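Local coordinates for protein sphingomyelinase-c (Listeria ivanovii, PDB 1ZWX) that belongs to the sphingomyelinase C proteins and has the fold of the DNase I-like endonuclease/exonuclease/phosphatase family, at residues R34-Y43 / Q286-V294. Numbering follows the deposited sequence. Where two conformers were deposited one is given.
Sequences RADLIAQADY and QDFSDHYPV. With PO4 (phosphate ion), chain B.
Asp-287 touches the helix through its backbone, its carbonyl oxygen O lying 3.9 Å from CD of Arg-34, while its carboxylate turns to Ser-233. Phe-288 follows and makes the largest contribution of any residue. Its carbonyl O accepts a hydrogen bond of 3.0 Å from NH1 of Arg-34; the bond is nearly straight (165°), with the acceptor at the edge of the guanidinium and close to its plane. A bend at chi3 of Arg-34 (-70°) folds the chain back so that NH1 comes to this carbonyl, and NH2 is bonded to the backbone oxygens of Tyr-19 and Trp-29.

The Phe-288 ring lies against Leu-37, Ile-38 and Ala-41, with CE2 3.6 Å from Leu-37 O. CG1 of Ile-38 packs 3.9 Å from CB of Phe-288, and Ala-41 CB approaches the outer rim, 3.7 Å from CZ. Tyr-43 presents its edge to one face of this phenyl group in a T-shaped pair, CE2 standing over the ring centre, with the centroids 5.2 Å apart and the planes at 66°.

Beyond Phe-288 the chain makes an ST turn, in which Ser-289 OG accepts from the backbone N of His-291 and also bonds to Asn-17 O. His-291 reaches a phosphate ion, NE2 lying 2.7 Å from its O2, and Asp-248 holds ND1. Pro-293 then returns to Tyr-43, setting CG over a face of its ring in a CH-pi contact, 3.8 Å from the centroid.

Within the DNase I-like fold, the loop between strands 281-285 and 294-298 thus packs on helix 31-39 through Arg-34, Leu-37 and Ile-38, and Tyr-43 ties the 3-10 turn at 42-43 to it. The buried Arg-34 guanidinium is held by backbone carbonyls, which fix its rotation and probably help to stabilise its positive charge.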
ATOM      1  N   ARG A  34      13.618  -8.151   7.794  1.00 25.76           N
ATOM      2  CA  ARG A  34      12.293  -8.356   7.221  1.00 25.63           C
ATOM      3  C   ARG A  34      12.307  -7.989   5.749  1.00 25.77           C
ATOM      4  O   ARG A  34      11.521  -8.548   4.994  1.00 27.35           O
ATOM      5  CB  ARG A  34      11.215  -7.605   8.000  1.00 24.91           C
ATOM      6  CG  ARG A  34      10.840  -8.281   9.330  1.00 23.98           C
ATOM      7  CD  ARG A  34       9.613  -7.631   9.990  1.00 25.03           C
ATOM      8  NE  ARG A  34       9.920  -6.293  10.492  1.00 24.05           N
ATOM      9  CZ  ARG A  34       9.393  -5.155  10.024  1.00 25.96           C
ATOM     10  NH1 ARG A  34       8.486  -5.167   9.044  1.00 24.24           N
ATOM     11  NH2 ARG A  34       9.771  -3.996  10.543  1.00 22.83           N
ATOM     12  N   ALA A  35      13.198  -7.081   5.339  1.00 25.46           N
ATOM     13  CA  ALA A  35      13.402  -6.780   3.929  1.00 26.76           C
ATOM     14  C   ALA A  35      13.829  -8.042   3.144  1.00 28.25           C
ATOM     15  O   ALA A  35      13.518  -8.160   1.947  1.00 28.66           O
ATOM     16  CB  ALA A  35      14.431  -5.654   3.738  1.00 26.43           C
ATOM     17  N   ASP A  36      14.524  -8.970   3.819  1.00 27.95           N
ATOM     18  CA  ASP A  36      14.873 -10.273   3.220  1.00 28.17           C
ATOM     19  C   ASP A  36      13.737 -11.263   3.289  1.00 28.04           C
ATOM     20  O   ASP A  36      13.411 -11.902   2.282  1.00 28.02           O
ATOM     21  CB  ASP A  36      16.128 -10.878   3.878  1.00 28.80           C
ATOM     22  CG  ASP A  36      17.376 -10.092   3.601  1.00 30.75           C
ATOM     23  OD1 ASP A  36      17.442  -9.373   2.589  1.00 33.66           O
ATOM     24  OD2 ASP A  36      18.339 -10.177   4.406  1.00 35.44           O
ATOM     25  N   LEU A  37      13.125 -11.395   4.467  1.00 28.09           N
ATOM     26  CA  LEU A  37      12.038 -12.334   4.698  1.00 27.66           C
ATOM     27  C   LEU A  37      10.853 -12.103   3.751  1.00 27.91           C
ATOM     28  O   LEU A  37      10.280 -13.052   3.188  1.00 26.69           O
ATOM     29  CB  LEU A  37      11.537 -12.236   6.137  1.00 28.47           C
ATOM     30  CG  LEU A  37      12.438 -12.748   7.273  1.00 29.77           C
ATOM     31  CD1 LEU A  37      11.615 -12.760   8.558  1.00 29.71           C
ATOM     32  CD2 LEU A  37      12.989 -14.172   6.939  1.00 31.16           C
ATOM     33  N   ILE A  38      10.482 -10.836   3.608  1.00 26.96           N
ATOM     34  CA  ILE A  38       9.354 -10.462   2.762  1.00 26.24           C
ATOM     35  C   ILE A  38       9.635 -10.828   1.292  1.00 26.38           C
ATOM     36  O   ILE A  38       8.778 -11.406   0.629  1.00 26.63           O
ATOM     37  CB  ILE A  38       9.025  -8.936   2.887  1.00 26.59           C
ATOM     38  CG1 ILE A  38       8.400  -8.609   4.252  1.00 24.53           C
ATOM     39  CG2 ILE A  38       8.130  -8.467   1.719  1.00 25.28           C
ATOM     40  CD1 ILE A  38       8.487  -7.080   4.582  1.00 25.18           C
ATOM     41  N   ALA A  39      10.804 -10.452   0.779  1.00 27.36           N
ATOM     42  CA  ALA A  39      11.149 -10.731  -0.616  1.00 27.87           C
ATOM     43  C   ALA A  39      11.331 -12.239  -0.908  1.00 29.16           C
ATOM     44  O   ALA A  39      11.175 -12.669  -2.074  1.00 28.90           O
ATOM     45  CB  ALA A  39      12.382  -9.949  -1.037  1.00 28.03           C
ATOM     46  N   GLN A  40      11.623 -13.022   0.137  1.00 28.74           N
ATOM     47  CA  GLN A  40      11.755 -14.500   0.050  1.00 29.73           C
ATOM     48  C   GLN A  40      10.448 -15.254   0.241  1.00 29.98           C
ATOM     49  O   GLN A  40      10.410 -16.480   0.090  1.00 30.34           O
ATOM     50  CB  GLN A  40      12.747 -15.011   1.108  1.00 28.58           C
ATOM     51  CG  GLN A  40      14.197 -14.573   0.854  1.00 29.70           C
ATOM     52  CD  GLN A  40      15.099 -14.752   2.069  1.00 31.02           C
ATOM     53  OE1 GLN A  40      14.705 -15.300   3.114  1.00 34.58           O
ATOM     54  NE2 GLN A  40      16.315 -14.282   1.938  1.00 35.42           N
ATOM     55  N   ALA A  41       9.373 -14.542   0.578  1.00 29.30           N
ATOM     56  CA  ALA A  41       8.112 -15.195   0.945  1.00 29.38           C
ATOM     57  C   ALA A  41       7.337 -15.603  -0.321  1.00 29.52           C
ATOM     58  O   ALA A  41       7.422 -14.937  -1.359  1.00 27.82           O
ATOM     59  CB  ALA A  41       7.247 -14.270   1.805  1.00 28.86           C
ATOM     60  N   ASP A  42       6.581 -16.690  -0.198  1.00 30.46           N
ATOM     61  CA  ASP A  42       5.753 -17.181  -1.299  1.00 31.83           C
ATOM     62  C   ASP A  42       4.690 -16.181  -1.739  1.00 31.53           C
ATOM     63  O   ASP A  42       4.402 -16.081  -2.945  1.00 31.15           O
ATOM     64  CB  ASP A  42       5.143 -18.530  -0.944  1.00 32.97           C
ATOM     65  CG  ASP A  42       6.175 -19.661  -0.970  1.00 35.53           C
ATOM     66  OD1 ASP A  42       7.290 -19.463  -1.522  1.00 37.65           O
ATOM     67  OD2 ASP A  42       5.867 -20.748  -0.433  1.00 39.12           O
ATOM     68  N   TYR A  43       4.133 -15.406  -0.790  1.00 30.03           N
ATOM     69  CA  TYR A  43       3.069 -14.479  -1.158  1.00 29.31           C
ATOM     70  C   TYR A  43       3.558 -13.385  -2.103  1.00 28.41           C
ATOM     71  O   TYR A  43       2.759 -12.771  -2.810  1.00 29.05           O
ATOM     72  CB  TYR A  43       2.354 -13.902   0.079  1.00 29.69           C
ATOM     73  CG  TYR A  43       3.097 -12.753   0.753  1.00 29.01           C
ATOM     74  CD1 TYR A  43       2.932 -11.430   0.313  1.00 28.44           C
ATOM     75  CD2 TYR A  43       3.942 -12.987   1.843  1.00 30.29           C
ATOM     76  CE1 TYR A  43       3.604 -10.377   0.929  1.00 27.69           C
ATOM     77  CE2 TYR A  43       4.614 -11.928   2.473  1.00 29.34           C
ATOM     78  CZ  TYR A  43       4.450 -10.637   2.011  1.00 28.59           C
ATOM     79  OH  TYR A  43       5.121  -9.591   2.629  1.00 26.80           O
ATOM     80  N   GLN A 286       6.850 -13.241  14.647  1.00 27.20           N
ATOM     81  CA  GLN A 286       6.615 -14.203  13.576  1.00 28.17           C
ATOM     82  C   GLN A 286       5.697 -13.631  12.478  1.00 28.75           C
ATOM     83  O   GLN A 286       4.941 -14.380  11.819  1.00 28.85           O
ATOM     84  CB  GLN A 286       6.000 -15.463  14.180  1.00 28.42           C
ATOM     85  CG  GLN A 286       4.742 -15.185  14.947  1.00 32.70           C
ATOM     86  CD  GLN A 286       4.103 -16.438  15.488  1.00 37.60           C
ATOM     87  OE1 GLN A 286       2.906 -16.460  15.789  1.00 40.65           O
ATOM     88  NE2 GLN A 286       4.898 -17.494  15.618  1.00 40.47           N
ATOM     89  N   ASP A 287       5.777 -12.314  12.283  1.00 28.12           N
ATOM     90  CA  ASP A 287       5.042 -11.644  11.220  1.00 27.71           C
ATOM     91  C   ASP A 287       5.958 -10.821  10.371  1.00 26.62           C
ATOM     92  O   ASP A 287       7.023 -10.386  10.831  1.00 27.24           O
ATOM     93  CB  ASP A 287       3.843 -10.859  11.763  1.00 27.09           C
ATOM     94  CG  ASP A 287       2.746 -11.779  12.308  1.00 29.62           C
ATOM     95  OD1 ASP A 287       2.743 -12.065  13.539  1.00 28.09           O
ATOM     96  OD2 ASP A 287       1.867 -12.231  11.515  1.00 32.08           O
ATOM     97  N   PHE A 288       5.570 -10.644   9.099  1.00 26.16           N
ATOM     98  CA  PHE A 288       6.349  -9.881   8.125  1.00 25.34           C
ATOM     99  C   PHE A 288       6.217  -8.385   8.369  1.00 25.44           C
ATOM    100  O   PHE A 288       7.108  -7.604   8.009  1.00 25.45           O
ATOM    101  CB  PHE A 288       5.832 -10.154   6.696  1.00 25.18           C
ATOM    102  CG  PHE A 288       6.044 -11.590   6.228  1.00 25.54           C
ATOM    103  CD1 PHE A 288       4.993 -12.485   6.201  1.00 26.65           C
ATOM    104  CD2 PHE A 288       7.299 -12.023   5.828  1.00 25.80           C
ATOM    105  CE1 PHE A 288       5.185 -13.825   5.781  1.00 27.66           C
ATOM    106  CE2 PHE A 288       7.498 -13.366   5.412  1.00 25.84           C
ATOM    107  CZ  PHE A 288       6.451 -14.239   5.384  1.00 25.59           C
ATOM    108  N   SER A 289       5.076  -8.002   8.923  1.00 24.93           N
ATOM    109  CA  SER A 289       4.708  -6.599   9.108  1.00 25.71           C
ATOM    110  C   SER A 289       3.566  -6.544  10.120  1.00 25.43           C
ATOM    111  O   SER A 289       3.023  -7.594  10.503  1.00 25.53           O
ATOM    112  CB  SER A 289       4.281  -5.990   7.757  1.00 25.28           C
ATOM    113  OG  SER A 289       3.458  -4.853   7.941  1.00 27.27           O
ATOM    114  N   ASP A 290       3.186  -5.344  10.554  1.00 24.92           N
ATOM    115  CA  ASP A 290       2.023  -5.226  11.417  1.00 25.80           C
ATOM    116  C   ASP A 290       0.705  -5.228  10.638  1.00 25.07           C
ATOM    117  O   ASP A 290      -0.373  -5.289  11.253  1.00 25.53           O
ATOM    118  CB  ASP A 290       2.141  -4.022  12.385  1.00 26.60           C
ATOM    119  CG  ASP A 290       2.135  -2.656  11.684  1.00 31.17           C
ATOM    120  OD1 ASP A 290       2.299  -2.552  10.444  1.00 30.49           O
ATOM    121  OD2 ASP A 290       1.987  -1.639  12.424  1.00 36.49           O
ATOM    122  N   HIS A 291       0.787  -5.130   9.296  1.00 23.78           N
ATOM    123  CA  HIS A 291      -0.391  -5.295   8.427  1.00 23.30           C
ATOM    124  C   HIS A 291      -0.246  -6.628   7.715  1.00 23.01           C
ATOM    125  O   HIS A 291       0.875  -7.041   7.405  1.00 22.43           O
ATOM    126  CB  HIS A 291      -0.492  -4.219   7.344  1.00 22.88           C
ATOM    127  CG  HIS A 291      -0.900  -2.866   7.843  1.00 24.72           C
ATOM    128  ND1 HIS A 291      -2.121  -2.300   7.540  1.00 25.11           N
ATOM    129  CD2 HIS A 291      -0.241  -1.958   8.611  1.00 25.78           C
ATOM    130  CE1 HIS A 291      -2.207  -1.109   8.113  1.00 26.13           C
ATOM    131  NE2 HIS A 291      -1.080  -0.874   8.765  1.00 27.14           N
ATOM    132  N   TYR A 292      -1.377  -7.258   7.401  1.00 23.03           N
ATOM    133  CA  TYR A 292      -1.360  -8.405   6.502  1.00 24.08           C
ATOM    134  C   TYR A 292      -1.420  -7.946   5.056  1.00 24.20           C
ATOM    135  O   TYR A 292      -2.018  -6.915   4.769  1.00 24.19           O
ATOM    136  CB  TYR A 292      -2.501  -9.385   6.803  1.00 23.96           C
ATOM    137  CG  TYR A 292      -2.440  -9.966   8.172  1.00 24.67           C
ATOM    138  CD1 TYR A 292      -3.536  -9.853   9.064  1.00 25.69           C
ATOM    139  CD2 TYR A 292      -1.295 -10.619   8.606  1.00 25.20           C
ATOM    140  CE1 TYR A 292      -3.464 -10.407  10.361  1.00 26.15           C
ATOM    141  CE2 TYR A 292      -1.213 -11.161   9.900  1.00 26.79           C
ATOM    142  CZ  TYR A 292      -2.281 -11.054  10.765  1.00 25.96           C
ATOM    143  OH  TYR A 292      -2.147 -11.615  12.026  1.00 27.81           O
ATOM    144  N   PRO A 293      -0.760  -8.700   4.141  1.00 23.98           N
ATOM    145  CA  PRO A 293      -0.822  -8.395   2.713  1.00 23.46           C
ATOM    146  C   PRO A 293      -2.224  -8.700   2.165  1.00 22.75           C
ATOM    147  O   PRO A 293      -2.962  -9.496   2.758  1.00 23.41           O
ATOM    148  CB  PRO A 293       0.186  -9.357   2.079  1.00 22.93           C
ATOM    149  CG  PRO A 293       0.756 -10.185   3.182  1.00 24.62           C
ATOM    150  CD  PRO A 293       0.041  -9.904   4.442  1.00 23.94           C
ATOM    151  N   VAL A 294      -2.594  -8.032   1.083  1.00 22.57           N
ATOM    152  CA  VAL A 294      -3.881  -8.276   0.435  1.00 22.40           C
ATOM    153  C   VAL A 294      -3.572  -8.624  -1.032  1.00 21.94           C
ATOM    154  O   VAL A 294      -2.739  -8.000  -1.648  1.00 21.82           O
ATOM    155  CB  VAL A 294      -4.887  -7.068   0.569  1.00 22.60           C
ATOM    156  CG1 VAL A 294      -6.048  -7.196  -0.397  0.50 22.09           C
ATOM    157  CG2 VAL A 294      -5.397  -6.942   2.022  0.50 23.27           C
TER
HETATM  158  P   PO4 B 401       0.086   2.359  10.892  1.00 49.75           P
HETATM  159  O1  PO4 B 401       0.150   2.105  12.390  1.00 47.52           O
HETATM  160  O2  PO4 B 401       0.214   1.055  10.148  1.00 43.76           O
HETATM  161  O3  PO4 B 401      -1.272   2.931  10.522  1.00 47.21           O
HETATM  162  O4  PO4 B 401       1.216   3.302  10.524  1.00 48.55           O